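PDB 3HE1: major exported Hcp3 protein from Pseudomonas aeruginosa, which is a secreted member of the Hcp family and probably builds the hexameric rings of the tube exported by the bacterial type VI secretion system. Local coordinates for residues G110-K115 with L137-I142; I141-K146 with H167-K172; T128-Y133 with H177-T182; G37-G42 with D97-L102; P26-I31 with E58-V63. One frame throughout, in Å; residues are numbered along the deposited sequence. Where two conformers were deposited one is given.

Contact 1: G110-K115 with L137-I142; sequences GERLTK and LEDAII
L113 and A140 face each other as a hydrogen-bonded antiparallel pair where the beginnings of strands 112-123 and 140-149 run together. Among the backbone bonds, A140 N donates to L113 O at 2.8 Å; the return bond, from L113 N to A140 O, is modelled so short that its length is doubtful. D139 N reaches T114 O at 3.2 Å with a nearly straight N-H (166°), although the donor stands above the carbonyl plane. K115 CA adds a C-H...O contact of 3.4 Å to L137 O. D139 and A140 both face L113, a G1 beta bulge, while T114 and K115 form a classic bulge against T32. The chain turns corners at T114 and at E138-D139, where this curled antiparallel sheet of the Hcp fold changes direction. The charged pair lies alongside: R112 CD rests 3.7 Å from D139 CB, and the bend of the arginine at chi3 (60°) brings NH1 to 3.5 Å from D139 OD1. This long salt bridge is oblique, its two planes 62° apart, and tentative because R112 has a second conformer; D139 OD2 is bridged by R171. The apolar contacts join L113 CB to A140 CB at 4.0 Å and L113 CD2 to I142 CG1 at 3.5 Å. F168 also packs on L113, and helix 100-109 covers I142 through L103, A106 and L107.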
# COMPACT_ATOMS: atom_id res chain seq x y z
N GLY A 110 -10.87 -18.51 28.86
CA GLY A 110 -9.71 -19.39 28.79
C GLY A 110 -10.06 -20.86 28.58
O GLY A 110 -9.30 -21.77 28.95
N GLU A 111 -11.22 -21.09 27.96
CA GLU A 111 -11.76 -22.43 27.77
C GLU A 111 -11.02 -23.25 26.69
O GLU A 111 -10.92 -22.82 25.54
CB GLU A 111 -13.25 -22.35 27.41
CG GLU A 111 -13.85 -23.69 27.02
CD GLU A 111 -15.21 -23.54 26.37
OE1 GLU A 111 -15.76 -22.43 26.43
OE2 GLU A 111 -15.71 -24.53 25.79
N ARG A 112 -10.51 -24.42 27.08
CA ARG A 112 -9.86 -25.33 26.14
C ARG A 112 -10.87 -25.87 25.13
O ARG A 112 -11.94 -26.37 25.48
CB ARG A 112 -9.17 -26.50 26.86
CG ARG A 112 -8.68 -27.61 25.92
CD ARG A 112 -7.81 -28.67 26.62
NE ARG A 112 -8.51 -29.36 27.71
CZ ARG A 112 -9.31 -30.41 27.56
NH1 ARG A 112 -9.53 -30.92 26.35
NH2 ARG A 112 -9.89 -30.96 28.61
N LEU A 113 -10.53 -25.74 23.85
CA LEU A 113 -11.36 -26.24 22.76
C LEU A 113 -11.00 -27.69 22.44
O LEU A 113 -9.95 -27.94 21.84
CB LEU A 113 -11.11 -25.40 21.51
CG LEU A 113 -12.19 -24.41 21.15
CD1 LEU A 113 -12.94 -24.04 22.43
CD2 LEU A 113 -11.54 -23.22 20.44
N THR A 114 -11.86 -28.64 22.80
CA THR A 114 -11.54 -30.06 22.51
C THR A 114 -11.22 -30.34 21.04
O THR A 114 -10.27 -31.08 20.74
CB THR A 114 -12.63 -31.03 22.98
OG1 THR A 114 -12.50 -31.26 24.39
CG2 THR A 114 -12.49 -32.35 22.26
N LYS A 115 -12.00 -29.77 20.13
CA LYS A 115 -11.73 -29.92 18.70
C LYS A 115 -12.22 -28.74 17.87
O LYS A 115 -13.39 -28.38 17.90
CB LYS A 115 -12.31 -31.22 18.15
CG LYS A 115 -12.01 -31.44 16.68
CD LYS A 115 -12.03 -32.93 16.29
CE LYS A 115 -13.40 -33.36 15.79
NZ LYS A 115 -13.30 -34.61 14.97
N LEU A 137 -7.64 -28.98 14.76
CA LEU A 137 -6.96 -28.74 16.03
C LEU A 137 -7.51 -29.63 17.13
O LEU A 137 -8.71 -29.86 17.21
CB LEU A 137 -7.07 -27.28 16.45
CG LEU A 137 -6.80 -26.27 15.35
CD1 LEU A 137 -6.71 -24.86 15.93
CD2 LEU A 137 -5.53 -26.63 14.58
N GLU A 138 -6.59 -30.13 17.96
CA GLU A 138 -6.93 -30.83 19.19
C GLU A 138 -6.50 -29.96 20.37
O GLU A 138 -5.43 -29.35 20.33
CB GLU A 138 -6.24 -32.22 19.25
CG GLU A 138 -6.43 -33.04 17.97
CD GLU A 138 -6.29 -34.55 18.16
OE1 GLU A 138 -6.19 -35.02 19.32
OE2 GLU A 138 -6.29 -35.26 17.14
N ASP A 139 -7.35 -29.88 21.39
CA ASP A 139 -7.08 -29.13 22.63
C ASP A 139 -6.59 -27.71 22.39
O ASP A 139 -5.62 -27.25 22.99
CB ASP A 139 -6.13 -29.91 23.54
CG ASP A 139 -6.64 -31.31 23.87
OD1 ASP A 139 -7.75 -31.67 23.42
OD2 ASP A 139 -5.93 -32.06 24.57
N ALA A 140 -7.32 -27.00 21.54
CA ALA A 140 -6.98 -25.65 21.15
C ALA A 140 -7.49 -24.64 22.16
O ALA A 140 -8.37 -24.92 22.97
CB ALA A 140 -7.53 -25.35 19.75
N ILE A 141 -6.92 -23.44 22.11
CA ILE A 141 -7.29 -22.35 23.00
C ILE A 141 -7.40 -21.08 22.15
O ILE A 141 -6.54 -20.82 21.32
CB ILE A 141 -6.24 -22.18 24.12
CG1 ILE A 141 -6.29 -23.39 25.06
CG2 ILE A 141 -6.49 -20.91 24.87
CD1 ILE A 141 -4.95 -23.82 25.64
N ILE A 142 -8.48 -20.31 22.33
CA ILE A 142 -8.61 -19.07 21.56
C ILE A 142 -7.80 -17.91 22.18
O ILE A 142 -8.08 -17.48 23.30
CB ILE A 142 -10.07 -18.64 21.42
CG1 ILE A 142 -10.93 -19.81 20.95
CG2 ILE A 142 -10.19 -17.43 20.49
CD1 ILE A 142 -12.33 -19.40 20.54

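Contact 2: I141-K146 with H167-K172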
# COMPACT_ATOMS: atom_id res chain seq x y z
N ILE A 141 -6.92 -23.44 22.11
CA ILE A 141 -7.29 -22.35 23.00
C ILE A 141 -7.40 -21.08 22.15
O ILE A 141 -6.54 -20.82 21.32
CB ILE A 141 -6.24 -22.18 24.12
CG1 ILE A 141 -6.29 -23.39 25.06
CG2 ILE A 141 -6.49 -20.91 24.87
CD1 ILE A 141 -4.95 -23.82 25.64
N ILE A 142 -8.48 -20.31 22.33
CA ILE A 142 -8.61 -19.07 21.56
C ILE A 142 -7.80 -17.91 22.18
O ILE A 142 -8.08 -17.48 23.30
CB ILE A 142 -10.07 -18.64 21.42
CG1 ILE A 142 -10.93 -19.81 20.95
CG2 ILE A 142 -10.19 -17.43 20.49
CD1 ILE A 142 -12.33 -19.40 20.54
N VAL A 143 -6.81 -17.40 21.44
CA VAL A 143 -5.88 -16.46 22.04
C VAL A 143 -6.17 -14.99 21.77
O VAL A 143 -5.68 -14.12 22.48
CB VAL A 143 -4.43 -16.81 21.68
CG1 VAL A 143 -3.96 -17.98 22.54
CG2 VAL A 143 -4.32 -17.15 20.21
N ASP A 144 -6.99 -14.71 20.76
CA ASP A 144 -7.46 -13.35 20.51
C ASP A 144 -8.51 -13.29 19.42
O ASP A 144 -8.58 -14.15 18.54
CB ASP A 144 -6.33 -12.35 20.24
CG ASP A 144 -5.09 -13.00 19.66
OD1 ASP A 144 -3.98 -12.60 20.06
OD2 ASP A 144 -5.22 -13.90 18.81
N ILE A 145 -9.37 -12.28 19.54
CA ILE A 145 -10.41 -12.02 18.55
C ILE A 145 -10.40 -10.54 18.18
O ILE A 145 -10.10 -9.68 19.00
CB ILE A 145 -11.82 -12.47 19.03
CG1 ILE A 145 -11.87 -13.99 19.20
CG2 ILE A 145 -12.91 -12.02 18.06
CD1 ILE A 145 -13.26 -14.52 19.41
N LYS A 146 -10.71 -10.26 16.93
CA LYS A 146 -10.82 -8.90 16.43
C LYS A 146 -12.13 -8.78 15.66
O LYS A 146 -12.39 -9.55 14.72
CB LYS A 146 -9.63 -8.53 15.53
CG LYS A 146 -9.94 -7.47 14.47
CD LYS A 146 -8.68 -6.87 13.84
CE LYS A 146 -9.02 -5.81 12.79
NZ LYS A 146 -7.93 -4.81 12.56
N HIS A 167 -8.15 -16.38 16.58
CA HIS A 167 -6.86 -17.08 16.66
C HIS A 167 -6.84 -18.18 17.70
O HIS A 167 -7.20 -17.96 18.85
CB HIS A 167 -5.75 -16.11 17.00
CG HIS A 167 -5.73 -14.89 16.16
ND1 HIS A 167 -4.57 -14.33 15.68
CD2 HIS A 167 -6.74 -14.12 15.69
CE1 HIS A 167 -4.86 -13.26 14.97
NE2 HIS A 167 -6.17 -13.11 14.95
N PHE A 168 -6.37 -19.35 17.28
CA PHE A 168 -6.25 -20.49 18.17
C PHE A 168 -4.80 -20.92 18.28
O PHE A 168 -4.07 -20.98 17.28
CB PHE A 168 -7.03 -21.68 17.61
CG PHE A 168 -8.39 -21.35 17.07
CD1 PHE A 168 -9.54 -21.63 17.81
CD2 PHE A 168 -8.54 -20.79 15.80
CE1 PHE A 168 -10.81 -21.35 17.31
CE2 PHE A 168 -9.80 -20.50 15.29
CZ PHE A 168 -10.94 -20.79 16.05
N THR A 169 -4.36 -21.22 19.49
CA THR A 169 -3.22 -22.09 19.65
C THR A 169 -3.83 -23.48 19.85
O THR A 169 -5.06 -23.63 19.81
CB THR A 169 -2.32 -21.66 20.80
OG1 THR A 169 -3.03 -21.76 22.04
CG2 THR A 169 -1.84 -20.22 20.57
N TYR A 170 -2.98 -24.50 20.02
CA TYR A 170 -3.42 -25.89 20.07
C TYR A 170 -2.26 -26.80 20.45
O TYR A 170 -1.10 -26.42 20.36
CB TYR A 170 -3.92 -26.34 18.70
CG TYR A 170 -2.91 -26.05 17.63
CD1 TYR A 170 -1.81 -26.86 17.45
CD2 TYR A 170 -3.04 -24.93 16.83
CE1 TYR A 170 -0.87 -26.58 16.48
CE2 TYR A 170 -2.12 -24.64 15.86
CZ TYR A 170 -1.03 -25.47 15.68
OH TYR A 170 -0.10 -25.16 14.71
N ARG A 171 -2.59 -28.01 20.87
CA ARG A 171 -1.58 -28.98 21.25
C ARG A 171 -1.17 -29.78 20.01
O ARG A 171 -0.10 -30.38 19.97
CB ARG A 171 -2.12 -29.90 22.35
CG ARG A 171 -1.33 -31.18 22.53
CD ARG A 171 -2.08 -32.23 23.35
NE ARG A 171 -3.36 -32.66 22.77
CZ ARG A 171 -3.57 -33.83 22.16
NH1 ARG A 171 -2.58 -34.70 22.01
NH2 ARG A 171 -4.78 -34.12 21.68
N LYS A 172 -2.00 -29.76 18.97
CA LYS A 172 -1.74 -30.60 17.83
C LYS A 172 -2.65 -30.26 16.69
O LYS A 172 -3.78 -29.84 16.88
CB LYS A 172 -1.94 -32.07 18.23
CG LYS A 172 -1.68 -33.09 17.13
CD LYS A 172 -1.89 -34.50 17.66
CE LYS A 172 -1.79 -35.54 16.56
NZ LYS A 172 -2.05 -36.89 17.09
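I142 lies beside F168, the two side chains pointing the same way from a non-hydrogen-bonded antiparallel pair. Starting at the backbone, I142 CB stands 3.9 Å from H167 O, and its CG2 branch comes to 3.5 Å from that same H167 O. The other branch leaves with CG1 anti to the carbonyl carbon (chi1 -50°), which carries it to the phenyl ring: I142 CG1 is 3.9 Å from F168 CD1. At the tip, I142 CD1 ends 4.1 Å from F168 CE1, an oblique approach to the ring. The backbones here belong to the antiparallel sheet of the Hcp fold, with strand 140-149 paired to strand 162-169 at 141° between the short segments. I141 and T169 exchange two backbone hydrogen bonds. V143 N then donates to H167 O at 2.7 Å. V143 crosses its neighbours at about a right angle, CG1 lying 3.7 Å from T169 CG2 and CG2 3.7 Å from H167 CB. The D144 carboxylate is placed over one face of the H167 ring, but D144 has two conformers and this approach is doubtful. D144, I145 and K146 continue the sheet into a strand of a neighbouring subunit.

Contact 3: T128-Y133 with H177-T182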
# COMPACT_ATOMS: atom_id res chain seq x y z
N THR A 128 -18.62 -30.26 -9.57
CA THR A 128 -19.41 -30.27 -8.34
C THR A 128 -18.54 -29.89 -7.16
O THR A 128 -17.35 -30.22 -7.13
CB THR A 128 -19.97 -31.67 -8.05
OG1 THR A 128 -20.43 -32.27 -9.27
CG2 THR A 128 -21.12 -31.59 -7.05
N GLN A 129 -19.13 -29.20 -6.18
CA GLN A 129 -18.40 -28.82 -4.97
C GLN A 129 -18.05 -30.03 -4.13
O GLN A 129 -18.89 -30.91 -3.92
CB GLN A 129 -19.23 -27.85 -4.12
CG GLN A 129 -19.31 -26.45 -4.70
CD GLN A 129 -17.93 -25.87 -4.97
OE1 GLN A 129 -17.57 -25.61 -6.12
NE2 GLN A 129 -17.16 -25.66 -3.91
N GLU A 130 -16.82 -30.09 -3.64
CA GLU A 130 -16.42 -31.22 -2.80
C GLU A 130 -15.49 -30.83 -1.66
O GLU A 130 -14.70 -29.89 -1.76
CB GLU A 130 -15.77 -32.32 -3.65
CG GLU A 130 -14.33 -32.03 -4.05
CD GLU A 130 -13.81 -33.04 -5.06
OE1 GLU A 130 -14.40 -34.14 -5.17
OE2 GLU A 130 -12.82 -32.72 -5.75
N HIS A 131 -15.60 -31.57 -0.57
CA HIS A 131 -14.65 -31.46 0.51
C HIS A 131 -13.42 -32.26 0.13
O HIS A 131 -13.51 -33.45 -0.18
CB HIS A 131 -15.27 -31.99 1.80
CG HIS A 131 -14.32 -31.96 2.96
ND1 HIS A 131 -14.36 -32.89 3.97
CD2 HIS A 131 -13.30 -31.12 3.25
CE1 HIS A 131 -13.40 -32.62 4.84
NE2 HIS A 131 -12.75 -31.54 4.43
N TYR A 132 -12.26 -31.62 0.13
CA TYR A 132 -11.06 -32.28 -0.36
C TYR A 132 -9.86 -32.14 0.59
O TYR A 132 -8.84 -32.79 0.37
CB TYR A 132 -10.69 -31.74 -1.74
CG TYR A 132 -10.03 -30.39 -1.65
CD1 TYR A 132 -8.66 -30.26 -1.79
CD2 TYR A 132 -10.78 -29.25 -1.36
CE1 TYR A 132 -8.04 -29.03 -1.68
CE2 TYR A 132 -10.17 -28.01 -1.25
CZ TYR A 132 -8.80 -27.91 -1.41
OH TYR A 132 -8.18 -26.68 -1.30
N TYR A 133 -9.98 -31.30 1.62
CA TYR A 133 -8.88 -31.11 2.58
C TYR A 133 -9.45 -30.88 3.98
O TYR A 133 -10.52 -30.26 4.12
CB TYR A 133 -8.04 -29.90 2.16
CG TYR A 133 -6.62 -29.86 2.69
CD1 TYR A 133 -5.63 -30.63 2.12
CD2 TYR A 133 -6.27 -29.00 3.73
CE1 TYR A 133 -4.32 -30.58 2.59
CE2 TYR A 133 -4.97 -28.94 4.20
CZ TYR A 133 -4.01 -29.74 3.63
OH TYR A 133 -2.72 -29.69 4.09
N HIS A 177 -5.40 -34.71 3.23
CA HIS A 177 -5.99 -34.54 1.92
C HIS A 177 -7.02 -35.65 1.74
O HIS A 177 -6.68 -36.82 1.87
CB HIS A 177 -4.93 -34.57 0.81
CG HIS A 177 -5.48 -34.22 -0.54
ND1 HIS A 177 -5.04 -33.15 -1.28
CD2 HIS A 177 -6.48 -34.78 -1.26
CE1 HIS A 177 -5.72 -33.08 -2.41
NE2 HIS A 177 -6.61 -34.06 -2.42
N GLU A 178 -8.27 -35.27 1.45
CA GLU A 178 -9.44 -36.17 1.51
C GLU A 178 -9.72 -37.00 0.26
O GLU A 178 -10.38 -38.04 0.35
CB GLU A 178 -10.71 -35.40 1.88
CG GLU A 178 -10.70 -34.73 3.25
CD GLU A 178 -10.63 -35.72 4.39
OE1 GLU A 178 -10.75 -36.94 4.15
OE2 GLU A 178 -10.46 -35.28 5.55
N VAL A 179 -9.27 -36.52 -0.89
CA VAL A 179 -9.47 -37.27 -2.13
C VAL A 179 -8.26 -38.16 -2.44
O VAL A 179 -8.41 -39.30 -2.86
CB VAL A 179 -9.75 -36.33 -3.32
CG1 VAL A 179 -10.44 -37.09 -4.45
CG2 VAL A 179 -10.61 -35.16 -2.86
N SER A 180 -7.06 -37.63 -2.20
CA SER A 180 -5.81 -38.30 -2.56
C SER A 180 -5.20 -39.10 -1.41
O SER A 180 -4.23 -39.84 -1.60
CB SER A 180 -4.80 -37.30 -3.14
OG SER A 180 -5.22 -36.80 -4.40
N GLY A 181 -5.75 -38.93 -0.21
CA GLY A 181 -5.43 -39.80 0.92
C GLY A 181 -4.16 -39.51 1.69
O GLY A 181 -3.82 -40.24 2.61
N THR A 182 -3.46 -38.44 1.33
CA THR A 182 -2.29 -38.03 2.10
C THR A 182 -2.69 -37.38 3.41
O THR A 182 -3.71 -36.68 3.50
CB THR A 182 -1.42 -37.03 1.34
OG1 THR A 182 -2.23 -35.94 0.91
CG2 THR A 182 -0.75 -37.71 0.15
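Y132 O accepts a hydrogen bond from E178 N at 2.8 Å, nearly straight at 168° though the donor lies above the carbonyl plane. That oxygen also sits over one face of the H177 ring, 3.5 Å from H177 CD2. The phenol of Y132 turns its edge toward the H177 face in a T-shaped pair, with ring centroids 5.9 Å apart and planes at 75°. Its CG stands between the backbone N and the carbonyl carbon (chi1 77°), a position that swings the ring across to the histidine. At the base of the same side chain, V179 CG2 packs against Y132 CB at 3.6 Å. E178 CG lies over the face of H131, 4.0 Å from the ring centroid, as a CH-pi contact, and Y133 CD1 approaches H177 CA at 3.9 Å. A second shell holds these groups in place. H131 NE2 makes a weak hydrogen bond to Y133 O, and E178 OE2 is tied to T134 OG1. Neighbouring-subunit partners fix both rings of the T-shaped pair: Y132 OH bonds to H162 and H177 NE2 to the backbone O of D47, each of another chain. Strand 129-137 runs here between strands 112-123 and 172-177, and residues 178-182 form the hairpin turn that leads from strand 172-177 into its antiparallel neighbour 183-187.

Contact 4: G37-G42 with D97-L102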
# COMPACT_ATOMS: atom_id res chain seq x y z
N GLY A 37 -19.71 -27.37 24.67
CA GLY A 37 -20.15 -28.38 23.71
C GLY A 37 -19.85 -27.93 22.29
O GLY A 37 -18.79 -27.36 22.04
N LEU A 38 -20.77 -28.20 21.36
CA LEU A 38 -20.60 -27.80 19.96
C LEU A 38 -20.95 -26.33 19.82
O LEU A 38 -22.12 -25.95 19.91
CB LEU A 38 -21.45 -28.67 19.03
CG LEU A 38 -21.23 -28.51 17.51
CD1 LEU A 38 -19.76 -28.69 17.12
CD2 LEU A 38 -22.10 -29.45 16.70
N ILE A 39 -19.93 -25.51 19.63
CA ILE A 39 -20.10 -24.06 19.67
C ILE A 39 -20.66 -23.56 18.34
O ILE A 39 -21.25 -22.50 18.27
CB ILE A 39 -18.79 -23.35 20.06
CG1 ILE A 39 -18.56 -23.50 21.57
CG2 ILE A 39 -18.80 -21.88 19.64
CD1 ILE A 39 -17.11 -23.32 22.02
N THR A 40 -20.49 -24.37 17.30
CA THR A 40 -20.90 -23.97 15.96
C THR A 40 -22.27 -24.56 15.61
O THR A 40 -22.70 -24.51 14.47
CB THR A 40 -19.86 -24.45 14.94
OG1 THR A 40 -19.82 -25.88 14.95
CG2 THR A 40 -18.47 -23.91 15.29
N ALA A 41 -22.95 -25.12 16.61
CA ALA A 41 -24.26 -25.75 16.42
C ALA A 41 -25.35 -24.76 15.97
O ALA A 41 -25.63 -23.78 16.66
CB ALA A 41 -24.70 -26.45 17.71
N GLY A 42 -25.96 -25.03 14.82
CA GLY A 42 -27.00 -24.15 14.30
C GLY A 42 -26.47 -22.77 13.93
O GLY A 42 -27.24 -21.81 13.79
N ASP A 97 -22.00 -13.81 13.92
CA ASP A 97 -23.00 -14.90 13.88
C ASP A 97 -23.42 -15.44 15.25
O ASP A 97 -23.11 -14.85 16.29
CB ASP A 97 -22.50 -16.05 12.99
CG ASP A 97 -21.27 -16.75 13.57
OD1 ASP A 97 -20.93 -16.48 14.75
OD2 ASP A 97 -20.66 -17.56 12.84
N LYS A 98 -24.12 -16.58 15.25
CA LYS A 98 -24.60 -17.21 16.48
C LYS A 98 -23.46 -17.66 17.41
O LYS A 98 -23.57 -17.58 18.63
CB LYS A 98 -25.51 -18.38 16.15
CG LYS A 98 -25.75 -19.34 17.34
CD LYS A 98 -26.76 -20.43 16.95
CE LYS A 98 -27.25 -21.23 18.15
NZ LYS A 98 -28.37 -22.15 17.75
N ALA A 99 -22.37 -18.14 16.81
CA ALA A 99 -21.19 -18.59 17.55
C ALA A 99 -20.45 -17.44 18.21
O ALA A 99 -19.87 -17.61 19.28
CB ALA A 99 -20.25 -19.34 16.60
N SER A 100 -20.46 -16.29 17.54
CA SER A 100 -19.56 -15.19 17.87
C SER A 100 -19.57 -14.79 19.33
O SER A 100 -18.50 -14.62 19.92
CB SER A 100 -19.89 -13.96 17.01
OG SER A 100 -19.72 -14.24 15.64
N PRO A 101 -20.76 -14.63 19.93
CA PRO A 101 -20.79 -14.27 21.35
C PRO A 101 -20.26 -15.42 22.17
O PRO A 101 -19.71 -15.22 23.26
CB PRO A 101 -22.29 -14.05 21.63
CG PRO A 101 -22.91 -13.84 20.27
CD PRO A 101 -22.12 -14.71 19.36
N LEU A 102 -20.40 -16.63 21.63
CA LEU A 102 -19.89 -17.81 22.31
C LEU A 102 -18.38 -17.85 22.28
O LEU A 102 -17.74 -18.07 23.31
CB LEU A 102 -20.50 -19.08 21.69
CG LEU A 102 -22.05 -19.13 21.70
CD1 LEU A 102 -22.62 -20.43 21.12
CD2 LEU A 102 -22.61 -18.87 23.10
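A type I beta turn from L38 to A41 presents I39 to A99 and L102 at the start of helix 100-109, the backbones staying well apart, with 7.7 Å from G42 CA to K98 CA. The I39 and L102 side chains run antiparallel to one another as they pass. I39 CG2 is anti to the backbone N (chi1 of CG1 -76°) and meets L102 CB at 3.9 Å, while L102 CD1 runs on to 3.8 Å from I39 O. A99 CB fills in beside them, 3.7 Å from I39 O. K98 spans the gap to the A41-G42 backbone with a fully extended chain: its CD passes 3.5 Å from G42 O, and NZ makes a weak hydrogen bond to A41 O at 3.4 Å. The turn into the helix is capped within its own segment, where D97 OD1 accepts from S100 N at 2.8 Å, met nearly end-on to the carboxylate C-O bond. K94 forms a salt bridge with the same oxygen, which probably favours the charged carboxylate. K98 O bonds to T182 OG1 of a neighbouring subunit, so the residues leading into the helix also take part in a subunit interface. The turn itself follows strand 37-38 and lies against strand 27-33, where I39 bonds to I31 through the backbone, while T40 OG1 is held by D59 O just before strand 61-71.

Contact 5: P26-I31 with E58-V63; sequences PAYMSI and EDQVMV
A27, Y28 and M29 pair with V63, M62 and V61 as adjoining antiparallel strands of the Hcp sheet. V63 N donates to A27 O and M29 N to V61 O, each at 2.9 Å. M29, a selenomethionine, bends at chi3 (37°) and brings its CE against both valines, 3.5 Å from V63 CG2 and 3.7 Å from V61 CG2. On the same face A27 CB meets V63 CB at 3.9 Å. The opposite face carries Y28, whose CE1 touches CG of the selenomethionine M62 at 3.8 Å. Q60 crosses Y28 at about a right angle, its NE2 3.5 Å from Y28 CB and the amide tilted 27° to the ring. H57 stacks on the tyrosine and F44 meets it edge-to-face. Strand 27-33 lies between strands 61-71 and 112-123, with M29 also packed on I92 of strand 86-95 and F168 of strand 162-169.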
# COMPACT_ATOMS: atom_id res chain seq x y z
N PRO A 26 -15.08 -22.08 -0.13
CA PRO A 26 -15.04 -21.66 1.27
C PRO A 26 -14.66 -22.84 2.14
O PRO A 26 -14.68 -23.98 1.69
CB PRO A 26 -16.49 -21.32 1.54
CG PRO A 26 -17.19 -22.45 0.85
CD PRO A 26 -16.38 -22.72 -0.43
N ALA A 27 -14.28 -22.55 3.38
CA ALA A 27 -14.06 -23.57 4.38
C ALA A 27 -15.24 -23.48 5.34
O ALA A 27 -15.89 -22.42 5.45
CB ALA A 27 -12.74 -23.33 5.09
N TYR A 28 -15.54 -24.58 6.02
CA TYR A 28 -16.55 -24.57 7.08
C TYR A 28 -15.88 -25.16 8.29
O TYR A 28 -14.99 -25.98 8.15
CB TYR A 28 -17.80 -25.36 6.68
CG TYR A 28 -18.61 -24.66 5.62
CD1 TYR A 28 -19.51 -23.65 5.96
CD2 TYR A 28 -18.46 -24.97 4.27
CE1 TYR A 28 -20.25 -22.99 5.00
CE2 TYR A 28 -19.20 -24.32 3.29
CZ TYR A 28 -20.09 -23.32 3.67
OH TYR A 28 -20.83 -22.66 2.71
N MSE A 29 -16.29 -24.73 9.47
CA MSE A 29 -15.59 -25.15 10.68
C MSE A 29 -16.56 -25.62 11.77
O MSE A 29 -17.73 -25.29 11.77
CB MSE A 29 -14.70 -24.01 11.20
CG MSE A 29 -13.94 -24.28 12.51
SE MSE A 29 -12.95 -22.67 12.99
CE MSE A 29 -14.32 -21.41 12.38
N SER A 30 -16.04 -26.42 12.68
CA SER A 30 -16.82 -26.84 13.82
C SER A 30 -15.97 -26.62 15.04
O SER A 30 -14.75 -26.82 15.02
CB SER A 30 -17.24 -28.31 13.71
OG SER A 30 -16.12 -29.18 13.76
N ILE A 31 -16.62 -26.18 16.11
CA ILE A 31 -15.94 -26.10 17.38
C ILE A 31 -16.72 -26.84 18.45
O ILE A 31 -17.92 -26.71 18.56
CB ILE A 31 -15.67 -24.66 17.78
CG1 ILE A 31 -14.89 -23.97 16.65
CG2 ILE A 31 -14.94 -24.62 19.13
CD1 ILE A 31 -14.49 -22.52 16.89
N GLU A 58 -25.18 -26.52 8.47
CA GLU A 58 -25.94 -25.86 9.54
C GLU A 58 -25.25 -25.86 10.90
O GLU A 58 -25.51 -24.98 11.71
CB GLU A 58 -27.34 -26.48 9.66
CG GLU A 58 -28.28 -26.17 8.48
CD GLU A 58 -28.19 -27.19 7.33
OE1 GLU A 58 -27.36 -28.12 7.40
OE2 GLU A 58 -28.96 -27.04 6.36
N ASP A 59 -24.38 -26.83 11.16
CA ASP A 59 -23.73 -26.91 12.46
C ASP A 59 -22.26 -26.53 12.38
O ASP A 59 -21.46 -26.89 13.24
CB ASP A 59 -23.89 -28.31 13.07
CG ASP A 59 -25.33 -28.68 13.26
OD1 ASP A 59 -26.12 -27.77 13.62
OD2 ASP A 59 -25.67 -29.86 13.04
N GLN A 60 -21.94 -25.79 11.33
CA GLN A 60 -20.62 -25.20 11.19
C GLN A 60 -20.71 -23.69 11.03
O GLN A 60 -21.78 -23.09 11.02
CB GLN A 60 -19.89 -25.78 9.98
CG GLN A 60 -19.32 -27.17 10.18
CD GLN A 60 -19.04 -27.86 8.86
OE1 GLN A 60 -17.97 -28.43 8.65
NE2 GLN A 60 -20.01 -27.80 7.94
N VAL A 61 -19.53 -23.10 10.90
CA VAL A 61 -19.40 -21.69 10.63
C VAL A 61 -18.65 -21.50 9.30
O VAL A 61 -17.75 -22.26 8.97
CB VAL A 61 -18.67 -20.99 11.81
CG1 VAL A 61 -18.10 -22.03 12.76
CG2 VAL A 61 -17.58 -20.06 11.30
N MSE A 62 -19.06 -20.48 8.55
CA MSE A 62 -18.49 -20.14 7.25
C MSE A 62 -17.17 -19.39 7.37
O MSE A 62 -17.15 -18.19 7.67
CB MSE A 62 -19.49 -19.25 6.53
CG MSE A 62 -19.46 -19.31 5.03
SE MSE A 62 -20.40 -17.73 4.42
CE MSE A 62 -19.27 -16.40 5.32
N VAL A 63 -16.06 -20.07 7.11
CA VAL A 63 -14.74 -19.45 7.23
C VAL A 63 -14.35 -18.70 5.96
O VAL A 63 -14.20 -19.31 4.90
CB VAL A 63 -13.67 -20.48 7.53
CG1 VAL A 63 -12.30 -19.85 7.38
CG2 VAL A 63 -13.86 -21.03 8.93

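The five contacts show how one curled sheet changes character from the core outward. Contact 5 is the buried one, mostly apolar; contacts 1 to 4 are only partly buried. Contacts 1 and 2 share I141 and I142 on strand 140-149, and E138 to R171 joins them by charge, while F168 of contact 2 reaches I31 and M29 of contact 5. Contact 4 adjoins contact 5 through I39 N to I31 O and replaces strand pairing with a turn packed on a helix start. Contact 3, centred about 25 Å from the centre of contact 1, is richest in rings. Contacts 2, 3 and 4 meet other subunits by strand pairing or hydrogen bonds, whereas contact 5 does so through packing of V63.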